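Hydrogenase maturation factor (Thermoanaerobacter tengcongensis, PDB 3VTH) probably transfers the carbamoyl group of carbamoyl phosphate to the C-terminal thiol of HypE, with ATP consumed, during [NiFe]-hydrogenase maturation. Local coordinates at residues H425-L430 / F436-E441. Sequence-based numbering, arbitrary orientation.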
loop_
_atom_site.group_PDB
_atom_site.type_symbol
_atom_site.label_atom_id
_atom_site.label_comp_id
_atom_site.label_asym_id
_atom_site.label_seq_id
_atom_site.Cartn_x
_atom_site.Cartn_y
_atom_site.Cartn_z
ATOM N N HIS A 425 6.867 2.417 2.789
ATOM C CA HIS A 425 6.302 1.352 1.988
ATOM C C HIS A 425 6.043 0.129 2.869
ATOM O O HIS A 425 6.642 -0.022 3.929
ATOM C CB HIS A 425 7.232 0.992 0.828
ATOM C CG HIS A 425 8.568 0.438 1.242
ATOM N ND1 HIS A 425 9.621 1.238 1.639
ATOM C CD2 HIS A 425 9.034 -0.837 1.268
ATOM C CE1 HIS A 425 10.672 0.478 1.907
ATOM N NE2 HIS A 425 10.343 -0.784 1.690
ATOM N N HIS A 426 5.132 -0.722 2.409
ATOM C CA HIS A 426 4.847 -2.013 3.046
ATOM C C HIS A 426 6.130 -2.748 3.433
ATOM O O HIS A 426 7.011 -2.967 2.588
ATOM C CB HIS A 426 4.062 -2.863 2.047
ATOM C CG HIS A 426 3.816 -4.269 2.496
ATOM N ND1 HIS A 426 4.542 -5.342 2.019
ATOM C CD2 HIS A 426 2.908 -4.781 3.355
ATOM C CE1 HIS A 426 4.091 -6.458 2.564
ATOM N NE2 HIS A 426 3.088 -6.147 3.365
ATOM N N ILE A 427 6.241 -3.110 4.709
ATOM C CA ILE A 427 7.405 -3.834 5.202
ATOM C C ILE A 427 7.072 -5.334 5.293
ATOM O O ILE A 427 7.850 -6.165 4.828
ATOM C CB ILE A 427 7.875 -3.293 6.589
ATOM C CG1 ILE A 427 8.238 -1.787 6.495
ATOM C CG2 ILE A 427 9.008 -4.152 7.190
ATOM C CD1 ILE A 427 9.435 -1.471 5.563
ATOM N N GLY A 428 5.922 -5.658 5.874
ATOM C CA GLY A 428 5.455 -7.059 5.954
ATOM C C GLY A 428 5.102 -7.423 7.393
ATOM O O GLY A 428 5.211 -6.596 8.286
ATOM N N ASP A 429 4.677 -8.662 7.615
ATOM C CA ASP A 429 4.351 -9.142 8.961
ATOM C C ASP A 429 5.636 -9.193 9.788
ATOM O O ASP A 429 6.576 -9.878 9.409
ATOM C CB ASP A 429 3.714 -10.549 8.879
ATOM C CG ASP A 429 2.348 -10.541 8.194
ATOM O OD1 ASP A 429 1.788 -9.452 7.886
ATOM O OD2 ASP A 429 1.808 -11.645 7.967
ATOM N N LEU A 430 5.695 -8.458 10.901
ATOM C CA LEU A 430 6.903 -8.452 11.729
ATOM C C LEU A 430 6.929 -9.663 12.639
ATOM O O LEU A 430 6.740 -9.543 13.838
ATOM C CB LEU A 430 7.008 -7.181 12.567
ATOM C CG LEU A 430 7.335 -5.903 11.822
ATOM C CD1 LEU A 430 7.893 -4.870 12.803
ATOM C CD2 LEU A 430 8.360 -6.189 10.717
ATOM N N PHE A 436 12.242 -8.421 10.772
ATOM C CA PHE A 436 12.638 -7.402 11.733
ATOM C C PHE A 436 13.921 -6.683 11.335
ATOM O O PHE A 436 13.992 -5.456 11.430
ATOM C CB PHE A 436 12.774 -7.989 13.143
ATOM C CG PHE A 436 12.963 -6.948 14.212
ATOM C CD1 PHE A 436 14.198 -6.785 14.828
ATOM C CD2 PHE A 436 11.903 -6.118 14.591
ATOM C CE1 PHE A 436 14.380 -5.811 15.824
ATOM C CE2 PHE A 436 12.073 -5.141 15.576
ATOM C CZ PHE A 436 13.304 -4.994 16.198
ATOM N N ASN A 437 14.929 -7.438 10.888
ATOM C CA ASN A 437 16.191 -6.829 10.433
ATOM C C ASN A 437 15.967 -5.835 9.298
ATOM O O ASN A 437 16.561 -4.755 9.278
ATOM C CB ASN A 437 17.210 -7.888 9.991
ATOM C CG ASN A 437 17.761 -8.693 11.144
ATOM O OD1 ASN A 437 18.378 -9.741 10.935
ATOM N ND2 ASN A 437 17.551 -8.217 12.371
ATOM N N TYR A 438 15.106 -6.222 8.365
ATOM C CA TYR A 438 14.709 -5.400 7.231
ATOM C C TYR A 438 13.931 -4.143 7.658
ATOM O O TYR A 438 14.235 -3.030 7.204
ATOM C CB TYR A 438 13.894 -6.257 6.279
ATOM C CG TYR A 438 13.214 -5.537 5.140
ATOM C CD1 TYR A 438 11.868 -5.769 4.873
ATOM C CD2 TYR A 438 13.909 -4.641 4.310
ATOM C CE1 TYR A 438 11.216 -5.134 3.815
ATOM C CE2 TYR A 438 13.248 -3.975 3.253
ATOM C CZ TYR A 438 11.916 -4.238 3.009
ATOM O OH TYR A 438 11.240 -3.630 1.967
ATOM N N TYR A 439 12.947 -4.328 8.532
ATOM C CA TYR A 439 12.276 -3.211 9.189
ATOM C C TYR A 439 13.278 -2.221 9.788
ATOM O O TYR A 439 13.210 -1.035 9.510
ATOM C CB TYR A 439 11.372 -3.781 10.273
ATOM C CG TYR A 439 10.678 -2.826 11.199
ATOM C CD1 TYR A 439 11.151 -2.637 12.491
ATOM C CD2 TYR A 439 9.499 -2.187 10.826
ATOM C CE1 TYR A 439 10.479 -1.814 13.396
ATOM C CE2 TYR A 439 8.815 -1.350 11.721
ATOM C CZ TYR A 439 9.326 -1.167 13.012
ATOM O OH TYR A 439 8.685 -0.354 13.935
ATOM N N ILE A 440 14.212 -2.723 10.591
ATOM C CA ILE A 440 15.204 -1.876 11.277
ATOM C C ILE A 440 16.033 -1.056 10.311
ATOM O O ILE A 440 16.239 0.136 10.533
ATOM C CB ILE A 440 16.150 -2.700 12.202
ATOM C CG1 ILE A 440 15.389 -3.194 13.423
ATOM C CG2 ILE A 440 17.363 -1.867 12.644
ATOM C CD1 ILE A 440 14.429 -2.186 13.986
ATOM N N GLU A 441 16.483 -1.697 9.234
ATOM C CA GLU A 441 17.298 -1.054 8.211
ATOM C C GLU A 441 16.515 -0.002 7.414
ATOM O O GLU A 441 17.077 1.015 7.000
ATOM C CB GLU A 441 17.905 -2.094 7.249
ATOM C CG GLU A 441 17.058 -2.386 5.962
ATOM C CD GLU A 441 17.889 -2.878 4.767
ATOM O OE1 GLU A 441 19.143 -2.895 4.858
ATOM O OE2 GLU A 441 17.287 -3.252 3.726
#
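Over one face of the Tyr-439 ring sits a methyl of Leu-430: CD1 lies 3.6 Å from the ring centroid and only 8° off the normal, a CH-pi contact, while CG2 of Ile-427 reaches the edge of the same ring. The His-425 ring takes Ile-427 CD1 toward the rim of one face and the hydroxyl of Tyr-438 at its edge. Tyr-438 in turn has the carbonyl O of Ile-427 at its own edge, 3.7 Å from CE1, with Glu-441 OE2 also at the edge, in the ring plane.

The polar link is a hydrogen bond from His-425 NE2 to Tyr-438 OH, 3.0 Å long with an N-H...O angle of 151°; the acceptor lies almost in the imidazole plane. The side chains approach from opposite directions, Tyr-438 with CG anti to its backbone N (chi1 171°). Closer to the helix backbone, CG2 of Ile-427 lies between the two tyrosines, 4.0 Å from CD1 of Tyr-438 and 3.9 Å from CB of Tyr-439. A phenylalanine in place of Tyr-438 would remove the hydroxyl and is likely to leave NE2 of buried His-425 without its acceptor.

Helix 433-449 of the HypF Kae1-like domain thus packs against the loop that leads into it, where Ile-427 and Gly-428 form a classic beta bulge opposite Asn-411. Tyr-446 OH bonds ND1 of His-425, and Val-405 O bonds Tyr-439 OH. With NE2 donating to Tyr-438, both imidazole nitrogens are engaged, which would restrict ring rotation and anchor the loop just before His-426, whose side chain lies about 5 Å from the bound ATP analogue.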